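Local coordinates for protein putative cyclohexadienyl dehydrogenase and ADH prephenate dehydrogenase (Rhizobium meliloti, PDB 4WJI) that probably catalyses the NAD(P)-dependent oxidative decarboxylation of prephenate to 4-hydroxyphenylpyruvate in tyrosine biosynthesis, and binds NADP and tyrosine, at residues A[163-167]-A[168-172]. Numbering follows the deposited sequence.
Sequences LFWET and LGSMV
A Schellman motif ends helix 155-167, where the carbonyl oxygens of Trp165 and Glu166 accept the backbone N-H groups of Ser170 and Gly169 as the chain turns into strand 171-174. Two bonds back into the last turn define it: Ser170 N to Trp165 O at 3.0 Å and Gly169 N to Glu166 O at 2.9 Å, the latter from well above the carbonyl plane. Gly169 has phi 101°, where a CB would jam against the preceding carbonyl oxygen. Leu168 N still makes a helical i to i-4 bond to Phe164 O (3.0 Å). The two methyls of Leu168 divide the work: CD1 sits over one face of the Phe164 ring, offset toward its rim, while CD2 meets both aromatics, 3.8 Å from Phe164 CE2 and 3.7 Å from Trp165 CZ3. An alanine in place of Leu168 would probably open a gap beside Phe164 CE2 and Trp165 CZ3, where the CD2 methyl now touches both. With CG beside the backbone N (chi1 -77°), the Trp165 indole is swung to where its CZ3 meets that methyl. Trp165 CB makes a separate apolar contact with Val172 CG2 at 3.8 Å. Water bridges Glu166 OE2 to Val172 N, and a second water donates to Glu166 O and, at 3.3 Å, to Ser170 O. Ser170 OG is hydrogen-bonded to Phe140 O, and the Phe140 ring packs edge-to-face with Trp165. The turn thus closes the beta-alpha-beta unit of strands 144-147 and 171-174 in the nucleotide-binding domain: Trp165 and Val172 touch strand 144-147, while Phe164, Trp165 and Leu168 rest on helix 14-26.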
loop_
_atom_site.group_PDB
_atom_site.type_symbol
_atom_site.label_atom_id
_atom_site.label_comp_id
_atom_site.label_asym_id
_atom_site.label_seq_id
_atom_site.Cartn_x
_atom_site.Cartn_y
_atom_site.Cartn_z
ATOM N N LEU A 163 -24.031 -19.965 -4.774
ATOM C CA LEU A 163 -24.659 -19.955 -3.463
ATOM C C LEU A 163 -23.581 -20.170 -2.380
ATOM O O LEU A 163 -23.617 -19.541 -1.328
ATOM C CB LEU A 163 -25.761 -20.999 -3.367
ATOM C CG LEU A 163 -26.309 -21.253 -1.971
ATOM C CD1 LEU A 163 -26.945 -20.009 -1.370
ATOM C CD2 LEU A 163 -27.325 -22.368 -1.979
ATOM N N PHE A 164 -22.634 -21.052 -2.645
ATOM C CA PHE A 164 -21.574 -21.351 -1.683
ATOM C C PHE A 164 -20.761 -20.081 -1.325
ATOM O O PHE A 164 -20.625 -19.689 -0.153
ATOM C CB PHE A 164 -20.682 -22.430 -2.261
ATOM C CG PHE A 164 -19.502 -22.809 -1.357
ATOM C CD1 PHE A 164 -19.693 -23.608 -0.238
ATOM C CD2 PHE A 164 -18.253 -22.321 -1.607
ATOM C CE1 PHE A 164 -18.633 -24.006 0.579
ATOM C CE2 PHE A 164 -17.181 -22.670 -0.764
ATOM C CZ PHE A 164 -17.377 -23.516 0.313
ATOM N N TRP A 165 -20.347 -19.367 -2.366
ATOM C CA TRP A 165 -19.573 -18.128 -2.150
ATOM C C TRP A 165 -20.375 -17.030 -1.512
ATOM O O TRP A 165 -19.866 -16.271 -0.659
ATOM C CB TRP A 165 -18.875 -17.672 -3.411
ATOM C CG TRP A 165 -17.647 -18.469 -3.709
ATOM C CD1 TRP A 165 -17.467 -19.369 -4.699
ATOM C CD2 TRP A 165 -16.420 -18.470 -2.940
ATOM N NE1 TRP A 165 -16.197 -19.954 -4.582
ATOM C CE2 TRP A 165 -15.540 -19.367 -3.535
ATOM C CE3 TRP A 165 -15.968 -17.727 -1.831
ATOM C CZ2 TRP A 165 -14.241 -19.615 -2.995
ATOM C CZ3 TRP A 165 -14.707 -17.953 -1.352
ATOM C CH2 TRP A 165 -13.863 -18.869 -1.926
ATOM N N GLU A 166 -21.653 -16.926 -1.883
ATOM C CA GLU A 166 -22.529 -15.976 -1.224
ATOM C C GLU A 166 -22.670 -16.278 0.255
ATOM O O GLU A 166 -22.708 -15.361 1.087
ATOM C CB GLU A 166 -23.893 -15.883 -1.949
ATOM C CG GLU A 166 -23.806 -15.180 -3.289
ATOM C CD GLU A 166 -25.110 -15.185 -4.088
ATOM O OE1 GLU A 166 -26.062 -15.933 -3.709
ATOM O OE2 GLU A 166 -25.176 -14.480 -5.134
ATOM N N THR A 167 -22.705 -17.547 0.606
ATOM C CA THR A 167 -22.847 -17.972 2.001
ATOM C C THR A 167 -21.598 -17.647 2.799
ATOM O O THR A 167 -21.674 -17.345 3.990
ATOM C CB THR A 167 -23.246 -19.435 2.092
ATOM O OG1 THR A 167 -24.408 -19.648 1.273
ATOM C CG2 THR A 167 -23.510 -19.811 3.540
ATOM N N LEU A 168 -20.450 -17.677 2.116
ATOM C CA LEU A 168 -19.182 -17.233 2.735
ATOM C C LEU A 168 -19.074 -15.708 2.845
ATOM O O LEU A 168 -18.116 -15.200 3.446
ATOM C CB LEU A 168 -18.008 -17.849 1.965
ATOM C CG LEU A 168 -17.433 -19.163 2.434
ATOM C CD1 LEU A 168 -18.459 -20.221 2.728
ATOM C CD2 LEU A 168 -16.360 -19.723 1.505
ATOM N N GLY A 169 -20.088 -14.983 2.332
ATOM C CA GLY A 169 -20.190 -13.540 2.469
ATOM C C GLY A 169 -19.785 -12.710 1.276
ATOM O O GLY A 169 -19.714 -11.478 1.379
ATOM N N SER A 170 -19.488 -13.378 0.170
ATOM C CA SER A 170 -19.060 -12.714 -1.045
ATOM C C SER A 170 -20.175 -12.318 -2.004
ATOM O O SER A 170 -21.227 -12.854 -1.972
ATOM C CB SER A 170 -18.038 -13.582 -1.783
ATOM O OG SER A 170 -16.910 -13.823 -0.981
HETATM N N MSE A 171 -19.874 -11.357 -2.854
HETATM C CA MSE A 171 -20.686 -11.021 -3.989
HETATM C C MSE A 171 -20.035 -11.742 -5.146
HETATM O O MSE A 171 -18.832 -11.788 -5.196
HETATM C CB MSE A 171 -20.696 -9.501 -4.240
HETATM C CG MSE A 171 -21.691 -8.668 -3.408
HETATM SE SE MSE A 171 -20.931 -6.906 -2.941
HETATM C CE MSE A 171 -19.995 -8.089 -1.641
ATOM N N VAL A 172 -20.808 -12.301 -6.062
ATOM C CA VAL A 172 -20.311 -13.119 -7.144
ATOM C C VAL A 172 -20.600 -12.534 -8.535
ATOM O O VAL A 172 -21.701 -12.134 -8.808
ATOM C CB VAL A 172 -20.934 -14.508 -7.039
ATOM C CG1 VAL A 172 -20.443 -15.380 -8.169
ATOM C CG2 VAL A 172 -20.566 -15.142 -5.714
HETATM O O HOH W 1 -23.779 -12.165 -5.558
HETATM O O HOH W 2 -23.207 -12.736 0.613
#